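Local coordinates for alpha,alpha-trehalose-phosphate synthase (UDP-forming) (Burkholderia xenovorans, PDB 5HXA), which belongs to glycosyltransferase family 20 and has the GT-B fold, in which two Rossmann-like domains face each other across a cleft, at residues W94-F97 / L103-Y106; I267-R272 / V280-A285; T322-A327 / I342-R347; V376-V381 / A442-N447. All coordinates share one frame; numbering follows the deposited sequence. Where two conformers were deposited one is given.

Contact 1 of 4, residues W94-F97 / L103-Y106; sequences WPTF and LSRY
Pro95 and Thr96, in the last turn of helix 78-97, meet Leu103 and Ser104 of the loop leading to helix 108-126, a tight connection between two helices in the N-terminal Rossmann-like domain of the GT-B fold. Apolar contact comes from the proline. Its CG lies 3.8 Å from Ser104 CA, and its CB is 4.1 Å from Leu103 CB; the ring thus lies against the CA and CB of Ser104 and the CB of Leu103, not the leucine methyls. Having no N-H to give to the turn before, Pro95 also marks a kink in the helix. The polar part centres on two hydroxyls, Thr96 OG1 and Ser104 OG, 3.2 Å apart. With OG anti to the backbone N (chi1 -175°), Ser104 reaches inward to the helix; both hydroxyls bond to the carbonyl oxygen of Thr92, and a backbone link between Arg105 and Ala91 continues the attachment. Beyond the two segments, Pro95 and Leu103 both touch Tyr275, while Tyr106 packs on Phe413 of the second subunit. Arg105 itself turns back along the loop: its NH1, also bonded to Asp102 O, donates to Ser104 O at 2.7 Å (161°), approaching from above the carbonyl plane.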
loop_
_atom_site.group_PDB
_atom_site.type_symbol
_atom_site.label_atom_id
_atom_site.label_comp_id
_atom_site.label_asym_id
_atom_site.label_seq_id
_atom_site.Cartn_x
_atom_site.Cartn_y
_atom_site.Cartn_z
ATOM N N TRP A 94 8.549 -7.693 -6.816
ATOM C CA TRP A 94 9.337 -7.086 -5.744
ATOM C C TRP A 94 8.736 -5.777 -5.241
ATOM O O TRP A 94 8.501 -5.665 -4.024
ATOM C CB TRP A 94 10.794 -6.893 -6.189
ATOM C CG TRP A 94 11.590 -6.146 -5.133
ATOM C CD1 TRP A 94 11.665 -4.778 -4.950
ATOM C CD2 TRP A 94 12.383 -6.729 -4.106
ATOM N NE1 TRP A 94 12.469 -4.492 -3.871
ATOM C CE2 TRP A 94 12.928 -5.670 -3.339
ATOM C CE3 TRP A 94 12.701 -8.046 -3.762
ATOM C CZ2 TRP A 94 13.766 -5.892 -2.251
ATOM C CZ3 TRP A 94 13.540 -8.266 -2.677
ATOM C CH2 TRP A 94 14.063 -7.194 -1.937
ATOM N N PRO A 95 8.458 -4.765 -6.077
ATOM C CA PRO A 95 7.890 -3.526 -5.511
ATOM C C PRO A 95 6.523 -3.723 -4.873
ATOM O O PRO A 95 6.263 -3.170 -3.796
ATOM C CB PRO A 95 7.833 -2.572 -6.719
ATOM C CG PRO A 95 7.888 -3.450 -7.918
ATOM C CD PRO A 95 8.738 -4.627 -7.521
ATOM N N THR A 96 5.636 -4.507 -5.493
ATOM C CA THR A 96 4.306 -4.708 -4.914
ATOM C C THR A 96 4.364 -5.464 -3.586
ATOM O O THR A 96 3.669 -5.102 -2.625
ATOM C CB THR A 96 3.411 -5.453 -5.908
ATOM O OG1 THR A 96 3.331 -4.697 -7.116
ATOM C CG2 THR A 96 1.995 -5.605 -5.344
ATOM N N PHE A 97 5.166 -6.531 -3.509
ATOM C CA PHE A 97 5.245 -7.268 -2.247
ATOM C C PHE A 97 5.866 -6.423 -1.134
ATOM O O PHE A 97 5.666 -6.738 0.043
ATOM C CB PHE A 97 6.058 -8.567 -2.403
ATOM C CG PHE A 97 5.301 -9.713 -3.048
ATOM C CD1 PHE A 97 4.295 -9.481 -3.987
ATOM C CD2 PHE A 97 5.607 -11.024 -2.705
ATOM C CE1 PHE A 97 3.620 -10.546 -4.585
ATOM C CE2 PHE A 97 4.936 -12.098 -3.287
ATOM C CZ PHE A 97 3.939 -11.860 -4.227
ATOM N N LEU A 103 5.351 1.832 -7.722
ATOM C CA LEU A 103 6.588 1.627 -8.464
ATOM C C LEU A 103 6.537 0.401 -9.368
ATOM O O LEU A 103 7.463 0.196 -10.158
ATOM C CB LEU A 103 7.765 1.489 -7.492
ATOM C CG LEU A 103 8.058 2.721 -6.628
ATOM C CD1 LEU A 103 9.189 2.431 -5.635
ATOM C CD2 LEU A 103 8.387 3.929 -7.509
ATOM N N SER A 104 5.484 -0.401 -9.269
ATOM C CA SER A 104 5.343 -1.620 -10.049
ATOM C C SER A 104 4.914 -1.297 -11.476
ATOM O O SER A 104 4.223 -0.312 -11.734
ATOM C CB SER A 104 4.318 -2.545 -9.391
ATOM O OG SER A 104 4.216 -3.805 -10.044
ATOM N N ARG A 105 5.339 -2.138 -12.408
ATOM C CA ARG A 105 4.883 -2.055 -13.787
ATOM C C ARG A 105 4.564 -3.466 -14.245
ATOM O O ARG A 105 5.322 -4.396 -13.961
ATOM C CB ARG A 105 5.946 -1.419 -14.699
ATOM C CG ARG A 105 6.294 0.026 -14.341
ATOM C CD ARG A 105 5.117 0.987 -14.536
ATOM N NE ARG A 105 5.493 2.379 -14.267
ATOM C CZ ARG A 105 5.474 2.944 -13.061
ATOM N NH1 ARG A 105 5.093 2.244 -11.998
ATOM N NH2 ARG A 105 5.835 4.212 -12.915
ATOM N N TYR A 106 3.448 -3.633 -14.938
ATOM C CA TYR A 106 3.035 -4.949 -15.399
ATOM C C TYR A 106 3.100 -5.002 -16.914
ATOM O O TYR A 106 2.655 -4.075 -17.599
ATOM C CB TYR A 106 1.619 -5.305 -14.928
ATOM C CG TYR A 106 1.166 -6.633 -15.495
ATOM C CD1 TYR A 106 1.762 -7.823 -15.074
ATOM C CD2 TYR A 106 0.187 -6.695 -16.477
ATOM C CE1 TYR A 106 1.375 -9.044 -15.602
ATOM C CE2 TYR A 106 -0.212 -7.910 -17.009
ATOM C CZ TYR A 106 0.390 -9.080 -16.567
ATOM O OH TYR A 106 0.009 -10.289 -17.094
#

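Contact 2 of 4, residues I267-R272 / V280-A285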
loop_
_atom_site.group_PDB
_atom_site.type_symbol
_atom_site.label_atom_id
_atom_site.label_comp_id
_atom_site.label_asym_id
_atom_site.label_seq_id
_atom_site.Cartn_x
_atom_site.Cartn_y
_atom_site.Cartn_z
ATOM N N ILE A 267 26.957 5.575 14.844
ATOM C CA ILE A 267 25.697 4.957 14.433
ATOM C C ILE A 267 25.946 4.265 13.103
ATOM O O ILE A 267 26.386 4.901 12.144
ATOM C CB ILE A 267 24.566 5.985 14.293
ATOM C CG1 ILE A 267 24.388 6.793 15.581
ATOM C CG2 ILE A 267 23.254 5.271 13.926
ATOM C CD1 ILE A 267 23.444 7.997 15.406
ATOM N N MET A 268 25.680 2.969 13.035
ATOM C CA MET A 268 25.995 2.184 11.853
ATOM C C MET A 268 24.705 1.742 11.173
ATOM O O MET A 268 23.800 1.205 11.821
ATOM C CB MET A 268 26.858 0.977 12.229
ATOM C CG MET A 268 27.099 0.023 11.095
ATOM S SD MET A 268 28.181 0.788 9.874
ATOM C CE MET A 268 29.721 0.832 10.787
ATOM N N SER A 269 24.641 1.948 9.861
ATOM C CA SER A 269 23.478 1.611 9.054
ATOM C C SER A 269 23.985 0.937 7.788
ATOM O O SER A 269 24.845 1.489 7.091
ATOM C CB SER A 269 22.669 2.886 8.755
ATOM O OG SER A 269 21.626 2.656 7.836
ATOM N N VAL A 270 23.516 -0.280 7.515
ATOM C CA VAL A 270 23.987 -1.057 6.369
ATOM C C VAL A 270 22.761 -1.604 5.648
ATOM O O VAL A 270 21.956 -2.319 6.254
ATOM C CB VAL A 270 24.921 -2.209 6.795
ATOM C CG1 VAL A 270 25.407 -2.998 5.573
ATOM C CG2 VAL A 270 26.106 -1.693 7.618
ATOM N N ASP A 271 22.601 -1.266 4.369
ATOM C CA ASP A 271 21.530 -1.896 3.625
ATOM C C ASP A 271 21.747 -1.684 2.140
ATOM O O ASP A 271 22.464 -0.792 1.687
ATOM C CB ASP A 271 20.137 -1.399 4.063
ATOM C CG ASP A 271 19.317 -2.489 4.786
ATOM O OD1 ASP A 271 19.322 -3.654 4.331
ATOM O OD2 ASP A 271 18.673 -2.190 5.817
ATOM N N ARG A 272 21.161 -2.609 1.392
ATOM C CA ARG A 272 21.141 -2.464 -0.050
ATOM C C ARG A 272 20.381 -1.187 -0.389
ATOM O O ARG A 272 19.535 -0.720 0.381
ATOM C CB ARG A 272 20.479 -3.682 -0.690
ATOM C CG ARG A 272 21.124 -4.144 -1.984
ATOM C CD ARG A 272 20.471 -5.433 -2.445
ATOM N NE ARG A 272 19.112 -5.524 -1.923
ATOM C CZ ARG A 272 18.020 -5.171 -2.594
ATOM N NH1 ARG A 272 18.110 -4.710 -3.836
ATOM N NH2 ARG A 272 16.834 -5.283 -2.016
ATOM N N VAL A 280 16.496 7.542 2.982
ATOM C CA VAL A 280 16.259 8.980 3.112
ATOM C C VAL A 280 15.682 9.304 4.488
ATOM O O VAL A 280 16.105 10.263 5.148
ATOM C CB VAL A 280 15.332 9.480 1.986
ATOM C CG1 VAL A 280 14.816 10.865 2.318
ATOM C CG2 VAL A 280 16.069 9.502 0.643
ATOM N N GLU A 281 14.705 8.514 4.939
ATOM C CA GLU A 281 14.135 8.734 6.263
ATOM C C GLU A 281 15.183 8.525 7.348
ATOM O O GLU A 281 15.200 9.248 8.350
ATOM C CB GLU A 281 12.938 7.803 6.489
ATOM C CG GLU A 281 11.684 8.143 5.649
ATOM C CD GLU A 281 11.748 7.630 4.212
ATOM O OE1 GLU A 281 12.765 7.018 3.819
ATOM O OE2 GLU A 281 10.772 7.843 3.470
ATOM N N ARG A 282 16.050 7.523 7.181
ATOM C CA ARG A 282 17.125 7.320 8.146
ATOM C C ARG A 282 17.994 8.566 8.267
ATOM O O ARG A 282 18.313 9.001 9.380
ATOM C CB ARG A 282 17.981 6.108 7.761
ATOM C CG ARG A 282 17.570 4.870 8.517
ATOM C CD ARG A 282 18.391 3.703 8.131
ATOM N NE ARG A 282 17.570 2.686 7.505
ATOM C CZ ARG A 282 18.000 1.461 7.277
ATOM N NH1 ARG A 282 19.238 1.133 7.637
ATOM N NH2 ARG A 282 17.205 0.571 6.701
ATOM N N PHE A 283 18.388 9.149 7.125
ATOM C CA PHE A 283 19.202 10.368 7.152
ATOM C C PHE A 283 18.445 11.517 7.799
ATOM O O PHE A 283 19.014 12.287 8.581
ATOM C CB PHE A 283 19.618 10.782 5.738
ATOM C CG PHE A 283 20.671 9.898 5.104
ATOM C CD1 PHE A 283 21.013 8.677 5.656
ATOM C CD2 PHE A 283 21.306 10.302 3.935
ATOM C CE1 PHE A 283 21.991 7.869 5.053
ATOM C CE2 PHE A 283 22.287 9.502 3.335
ATOM C CZ PHE A 283 22.613 8.281 3.893
ATOM N N GLN A 284 17.160 11.664 7.462
ATOM C CA GLN A 284 16.394 12.799 7.965
ATOM C C GLN A 284 16.165 12.711 9.472
ATOM O O GLN A 284 16.131 13.741 10.153
ATOM C CB GLN A 284 15.073 12.894 7.213
ATOM C CG GLN A 284 15.276 13.473 5.809
ATOM C CD GLN A 284 14.006 13.474 4.992
ATOM O OE1 GLN A 284 12.978 12.945 5.419
ATOM N NE2 GLN A 284 14.071 14.064 3.804
ATOM N N ALA A 285 15.984 11.501 10.013
ATOM C CA ALA A 285 15.828 11.401 11.466
ATOM C C ALA A 285 17.152 11.653 12.179
ATOM O O ALA A 285 17.163 12.174 13.302
ATOM C CB ALA A 285 15.260 10.031 11.857
HETATM O O HOH W 1 20.922 -0.846 8.855
#
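Arg282 reaches from helix 279-292 to Ser269 near the end of strand 265-270 and to Asp271 just beyond it, using both terminal nitrogens. NH1 donates to Ser269 OG at 2.8 Å along a bent path (140°), with the hydroxyl tilted from the guanidinium plane. NH2 forms a salt bridge with Asp271 OD2 at 3.2 Å and 165°, to be taken with some reserve because Asp271 was modelled in two conformers and the bridge is that of the one described. There the oxygen lies at the edge of the guanidinium group, close to its plane, but is itself approached on its anti side, and the two flat groups are turned steeply against each other. The bend at chi3 (-116°) swings the guanidinium group round at the end of an otherwise extended stem, and Arg282 CD comes within 3.4 Å of Ser269 OG. Water 1 adds an indirect link, accepting from Val270 N at 3.0 Å and, weakly, from Arg282 NH1.

These groups have further partners. Ser269 OG also bonds to Gln304, and Asp271 OD1 pairs with Lys277, whose carbonyl oxygen takes a bond from Arg282 NH2; the arginine is thus tied to the loop as well as to the strand. Little apolar surface meets here: the contact illustrates how one buried arginine can join the first strand and the helix of a beta-alpha-beta unit. Strand 265-270 runs between strands 300-305 and 363-366, whose Tyr365 bonds through OH to Arg282 O, while the neighbouring Phe283 packs against helix 314-334.

Contact 3 of 4, residues T322-A327 / I342-R347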
loop_
_atom_site.group_PDB
_atom_site.type_symbol
_atom_site.label_atom_id
_atom_site.label_comp_id
_atom_site.label_asym_id
_atom_site.label_seq_id
_atom_site.Cartn_x
_atom_site.Cartn_y
_atom_site.Cartn_z
ATOM N N THR A 322 18.620 10.615 -5.045
ATOM C CA THR A 322 17.939 11.269 -3.930
ATOM C C THR A 322 18.741 11.143 -2.645
ATOM O O THR A 322 18.966 12.134 -1.936
ATOM C CB THR A 322 16.542 10.663 -3.746
ATOM O OG1 THR A 322 15.789 10.834 -4.948
ATOM C CG2 THR A 322 15.819 11.335 -2.601
ATOM N N LEU A 323 19.157 9.917 -2.311
ATOM C CA LEU A 323 19.921 9.690 -1.091
ATOM C C LEU A 323 21.238 10.461 -1.103
ATOM O O LEU A 323 21.637 11.047 -0.087
ATOM C CB LEU A 323 20.191 8.195 -0.924
ATOM C CG LEU A 323 20.790 7.815 0.420
ATOM C CD1 LEU A 323 19.757 8.086 1.518
ATOM C CD2 LEU A 323 21.257 6.365 0.423
ATOM N N GLU A 324 21.945 10.435 -2.234
ATOM C CA GLU A 324 23.220 11.142 -2.333
ATOM C C GLU A 324 23.044 12.640 -2.102
ATOM O O GLU A 324 23.844 13.263 -1.394
ATOM C CB GLU A 324 23.867 10.838 -3.694
ATOM C CG GLU A 324 24.445 9.417 -3.685
ATOM C CD GLU A 324 24.837 8.864 -5.037
ATOM O OE1 GLU A 324 25.424 7.754 -5.037
ATOM O OE2 GLU A 324 24.586 9.509 -6.078
ATOM N N GLY A 325 21.977 13.225 -2.646
ATOM C CA GLY A 325 21.718 14.636 -2.397
ATOM C C GLY A 325 21.380 14.928 -0.945
ATOM O O GLY A 325 21.743 15.984 -0.421
ATOM N N GLU A 326 20.672 14.006 -0.273
ATOM C CA GLU A 326 20.346 14.206 1.141
ATOM C C GLU A 326 21.595 14.159 2.014
ATOM O O GLU A 326 21.735 14.961 2.944
ATOM C CB GLU A 326 19.321 13.161 1.615
ATOM C CG GLU A 326 17.873 13.506 1.285
ATOM C CD GLU A 326 17.407 14.797 1.943
ATOM O OE1 GLU A 326 17.431 15.856 1.280
ATOM O OE2 GLU A 326 17.036 14.765 3.130
ATOM N N ALA A 327 22.524 13.245 1.727
ATOM C CA ALA A 327 23.798 13.266 2.441
ATOM C C ALA A 327 24.526 14.592 2.221
ATOM O O ALA A 327 25.036 15.200 3.171
ATOM C CB ALA A 327 24.672 12.090 2.004
ATOM N N ILE A 342 27.494 12.610 8.177
ATOM C CA ILE A 342 27.079 11.377 7.509
ATOM C C ILE A 342 28.217 10.921 6.605
ATOM O O ILE A 342 28.574 11.618 5.648
ATOM C CB ILE A 342 25.797 11.577 6.682
ATOM C CG1 ILE A 342 24.633 12.014 7.584
ATOM C CG2 ILE A 342 25.467 10.296 5.896
ATOM C CD1 ILE A 342 23.320 12.250 6.806
ATOM N N GLN A 343 28.778 9.761 6.901
ATOM C CA GLN A 343 29.784 9.146 6.051
ATOM C C GLN A 343 29.093 8.076 5.232
ATOM O O GLN A 343 28.780 6.999 5.745
ATOM C CB GLN A 343 30.920 8.542 6.871
ATOM C CG GLN A 343 31.845 9.564 7.482
ATOM C CD GLN A 343 32.941 8.894 8.254
ATOM O OE1 GLN A 343 33.791 8.204 7.683
ATOM N NE2 GLN A 343 32.913 9.055 9.558
ATOM N N TYR A 344 28.877 8.370 3.963
ATOM C CA TYR A 344 28.156 7.496 3.052
ATOM C C TYR A 344 29.166 6.766 2.179
ATOM O O TYR A 344 30.028 7.401 1.563
ATOM C CB TYR A 344 27.195 8.336 2.209
ATOM C CG TYR A 344 26.648 7.691 0.952
ATOM C CD1 TYR A 344 25.734 6.644 1.022
ATOM C CD2 TYR A 344 27.020 8.159 -0.307
ATOM C CE1 TYR A 344 25.215 6.063 -0.142
ATOM C CE2 TYR A 344 26.511 7.589 -1.474
ATOM C CZ TYR A 344 25.604 6.547 -1.380
ATOM O OH TYR A 344 25.102 5.990 -2.532
ATOM N N LEU A 345 29.076 5.433 2.143
ATOM C CA LEU A 345 30.017 4.609 1.385
ATOM C C LEU A 345 29.242 3.640 0.504
ATOM O O LEU A 345 28.447 2.833 1.004
ATOM C CB LEU A 345 30.967 3.835 2.312
ATOM C CG LEU A 345 31.929 4.651 3.186
ATOM C CD1 LEU A 345 31.273 4.983 4.495
ATOM C CD2 LEU A 345 33.206 3.871 3.435
ATOM N N ASN A 346 29.489 3.709 -0.795
ATOM C CA ASN A 346 28.797 2.881 -1.776
ATOM C C ASN A 346 29.722 1.729 -2.171
ATOM O O ASN A 346 30.349 1.720 -3.224
ATOM C CB ASN A 346 28.375 3.742 -2.975
ATOM C CG ASN A 346 27.521 2.992 -3.968
ATOM O OD1 ASN A 346 27.563 3.262 -5.166
ATOM N ND2 ASN A 346 26.732 2.047 -3.476
ATOM N N ARG A 347 29.840 0.768 -1.257
ATOM C CA ARG A 347 30.752 -0.349 -1.463
ATOM C C ARG A 347 30.360 -1.515 -0.562
ATOM O O ARG A 347 29.577 -1.372 0.378
ATOM C CB ARG A 347 32.203 0.063 -1.214
ATOM C CG ARG A 347 32.504 0.465 0.204
ATOM C CD ARG A 347 33.992 0.318 0.457
ATOM N NE ARG A 347 34.363 -1.091 0.572
ATOM C CZ ARG A 347 35.612 -1.543 0.671
ATOM N NH1 ARG A 347 36.631 -0.695 0.664
ATOM N NH2 ARG A 347 35.841 -2.849 0.776
#
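In the beta-alpha-beta unit made by strand 300-305, helix 314-334 and strand 342-345, Tyr344 of the edge strand reaches up to Leu323 and Glu324 of the helix that covers it. The local axes pass 9.9 Å apart; the helix, the return leg of the crossover, runs roughly antiparallel to the strand, at 150°.

Tyr344 carries most of the contact. Its CG stands anti to the backbone N (chi1 163°), which sends the ring out from the sheet toward the helix. There it is touched at both of its CE carbons: Leu323 CD2 comes within 4.0 Å of CE1, and Glu324 CG within 3.5 Å of CE2. The extended glutamate chain runs obliquely alongside this end of the tyrosine and places its carboxylate beside the phenol, the two planes 69° apart. Tyr344 OH donates to Glu324 OE1 at 3.1 Å, meeting the oxygen on its anti side and a little out of the carboxylate plane. Further along, Ala327 CB rests 4.4 Å from Ile342 CG2; the small alanine is consistent with the backbones coming closest here.

Phe283 and Phe286 of helix 279-292 continue the apolar layer behind Leu323 and Ile342 respectively. On the polar side, Glu324 OE1 also forms a salt bridge with Arg320, a turn earlier on the same helix. One carboxylate oxygen therefore serves both a phenol and an arginine, and that positive charge would tend to keep the glutamate ionised and so a good acceptor for the tyrosine.

Contact 4 of 4, residues V376-V381 / A442-N447; sequences VAKEYV and APMREN
Met444 is directed at Lys378 and Val381 by two torsions. With CG anti to the carbonyl carbon (chi1 -72°) its side chain leaves helix 430-446 toward helix 375-382, and the bend about chi3 (-71°) then lays the last methyl along the facing helix instead of driving it straight in. Sulfur and methyl thus find separate places. Met444 SD sits over the root of the lysine, 3.5 Å from Lys378 CB and 3.7 Å from Lys378 CA. Met444 CE points on toward Val381, 3.8 Å from its CG1, and also lies 3.7 Å from Lys378 O. Helix 375-382 lies against the six-stranded parallel sheet of the C-terminal Rossmann-like domain of the GT-B fold, with Val381 on Leu392 of strand 391-395. The example is a simple one: a single flexible residue joins helix 430-446 to it, spanning two segments whose nearest CA atoms, those of Lys378 and Met444, are 7.7 Å apart.

Only the base of Lys378 takes part in this packing. Its chain runs on fully extended, past the methionine, so that NZ can bond to Ile234 O and Gln403 OE1, and to water 2 at 2.8 Å. That water makes a weak link to the backbone O of Asn447, just where helix 430-446 ends. Leu404 and Pro238 also touch Met444.

No direct hydrogen bond crosses between the segments. Cohesion across them rests on a polarisable thioether and a methyl against aliphatic carbon, while the lysine ammonium, which is probably charged, hydrogen-bonds further out to protein oxygens and water.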
loop_
_atom_site.group_PDB
_atom_site.type_symbol
_atom_site.label_atom_id
_atom_site.label_comp_id
_atom_site.label_asym_id
_atom_site.label_seq_id
_atom_site.Cartn_x
_atom_site.Cartn_y
_atom_site.Cartn_z
ATOM N N VAL A 376 20.257 -8.001 9.051
ATOM C CA VAL A 376 21.248 -7.056 9.564
ATOM C C VAL A 376 20.975 -6.736 11.031
ATOM O O VAL A 376 21.908 -6.591 11.828
ATOM C CB VAL A 376 21.281 -5.786 8.685
ATOM C CG1 VAL A 376 21.967 -4.617 9.407
ATOM C CG2 VAL A 376 22.013 -6.069 7.372
ATOM N N ALA A 377 19.694 -6.649 11.420
ATOM C CA ALA A 377 19.368 -6.367 12.817
ATOM C C ALA A 377 19.859 -7.479 13.738
ATOM O O ALA A 377 20.410 -7.208 14.815
ATOM C CB ALA A 377 17.860 -6.175 12.987
ATOM N N LYS A 378 19.650 -8.739 13.339
ATOM C CA LYS A 378 20.108 -9.859 14.159
ATOM C C LYS A 378 21.632 -9.923 14.190
ATOM O O LYS A 378 22.232 -10.118 15.255
ATOM C CB LYS A 378 19.519 -11.168 13.631
ATOM C CG LYS A 378 17.978 -11.190 13.618
ATOM C CD LYS A 378 17.409 -12.588 13.373
ATOM C CE LYS A 378 15.870 -12.530 13.357
ATOM N NZ LYS A 378 15.250 -13.854 13.059
ATOM N N GLU A 379 22.274 -9.729 13.030
ATOM C CA GLU A 379 23.732 -9.766 12.954
ATOM C C GLU A 379 24.367 -8.653 13.777
ATOM O O GLU A 379 25.381 -8.878 14.452
ATOM C CB GLU A 379 24.179 -9.664 11.491
ATOM C CG GLU A 379 23.726 -10.842 10.659
ATOM C CD GLU A 379 23.872 -10.601 9.165
ATOM O OE1 GLU A 379 24.102 -9.446 8.758
ATOM O OE2 GLU A 379 23.748 -11.576 8.408
ATOM N N TYR A 380 23.796 -7.443 13.714
ATOM C CA TYR A 380 24.320 -6.326 14.498
ATOM C C TYR A 380 24.351 -6.675 15.975
ATOM O O TYR A 380 25.349 -6.425 16.667
ATOM C CB TYR A 380 23.474 -5.048 14.298
ATOM C CG TYR A 380 23.904 -3.975 15.289
ATOM C CD1 TYR A 380 25.033 -3.192 15.045
ATOM C CD2 TYR A 380 23.222 -3.789 16.494
ATOM C CE1 TYR A 380 25.462 -2.238 15.968
ATOM C CE2 TYR A 380 23.642 -2.840 17.431
ATOM C CZ TYR A 380 24.768 -2.074 17.164
ATOM O OH TYR A 380 25.192 -1.149 18.087
ATOM N N VAL A 381 23.247 -7.228 16.486
ATOM C CA VAL A 381 23.168 -7.546 17.911
ATOM C C VAL A 381 24.151 -8.654 18.265
ATOM O O VAL A 381 24.918 -8.537 19.229
ATOM C CB VAL A 381 21.726 -7.913 18.304
ATOM C CG1 VAL A 381 21.664 -8.381 19.779
ATOM C CG2 VAL A 381 20.813 -6.703 18.095
ATOM N N ALA A 442 19.066 -14.386 23.645
ATOM C CA ALA A 442 18.458 -15.650 24.068
ATOM C C ALA A 442 17.489 -16.216 23.036
ATOM O O ALA A 442 17.625 -17.402 22.687
ATOM C CB ALA A 442 17.789 -15.477 25.437
ATOM N N PRO A 443 16.509 -15.466 22.512
ATOM C CA PRO A 443 15.646 -16.054 21.475
ATOM C C PRO A 443 16.367 -16.280 20.157
ATOM O O PRO A 443 15.992 -17.200 19.419
ATOM C CB PRO A 443 14.508 -15.030 21.337
ATOM C CG PRO A 443 15.117 -13.754 21.762
ATOM C CD PRO A 443 16.041 -14.120 22.885
ATOM N N MET A 444 17.400 -15.490 19.840
ATOM C CA MET A 444 18.162 -15.766 18.622
ATOM C C MET A 444 18.912 -17.089 18.723
ATOM O O MET A 444 19.078 -17.783 17.710
ATOM C CB MET A 444 19.143 -14.632 18.319
ATOM C CG MET A 444 18.475 -13.347 17.834
ATOM S SD MET A 444 19.623 -12.282 16.938
ATOM C CE MET A 444 20.694 -11.697 18.247
ATOM N N ARG A 445 19.384 -17.443 19.920
ATOM C CA ARG A 445 20.001 -18.751 20.113
ATOM C C ARG A 445 18.959 -19.857 20.039
ATOM O O ARG A 445 19.221 -20.939 19.499
ATOM C CB ARG A 445 20.722 -18.810 21.462
ATOM C CG ARG A 445 21.975 -17.969 21.547
ATOM C CD ARG A 445 22.720 -18.227 22.852
ATOM N NE ARG A 445 23.934 -17.422 22.929
ATOM C CZ ARG A 445 24.092 -16.395 23.755
ATOM N NH1 ARG A 445 23.117 -16.061 24.594
ATOM N NH2 ARG A 445 25.229 -15.715 23.748
ATOM N N GLU A 446 17.772 -19.603 20.585
ATOM C CA GLU A 446 16.747 -20.640 20.629
ATOM C C GLU A 446 16.124 -20.851 19.255
ATOM O O GLU A 446 15.844 -21.987 18.857
ATOM C CB GLU A 446 15.695 -20.262 21.670
ATOM C CG GLU A 446 14.505 -21.185 21.743
ATOM C CD GLU A 446 13.650 -20.902 22.961
ATOM O OE1 GLU A 446 13.521 -21.800 23.818
ATOM O OE2 GLU A 446 13.130 -19.770 23.070
ATOM N N ASN A 447 15.931 -19.780 18.497
ATOM C CA ASN A 447 15.390 -19.928 17.153
ATOM C C ASN A 447 16.465 -19.623 16.119
ATOM O O ASN A 447 16.292 -18.751 15.265
ATOM C CB ASN A 447 14.157 -19.037 16.989
ATOM C CG ASN A 447 13.124 -19.316 18.072
ATOM O OD1 ASN A 447 12.895 -18.493 18.965
ATOM N ND2 ASN A 447 12.541 -20.510 18.034
HETATM O O HOH W 2 15.995 -15.333 15.368
#

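Along the chain the four contacts follow one another in series. Contacts 2 and 3 are closest, their centres 9 Å apart, and belong to consecutive beta-alpha-beta units of the six-stranded parallel sheet, joined where Phe283 packs on Leu323. Contact 4, its centre about 20 Å from that of contact 2, touches it where Val376 CG1 meets the backbone oxygen of Val270, and ties helix 375-382 of the same domain to helix 430-446. Contact 1 belongs to the other Rossmann-like domain, on the opposite side of the chain's centre from contact 4, centres about 30 Å apart. Its Trp94 meets Arg272 of contact 2, so the two domains come together there, beyond strand 265-270.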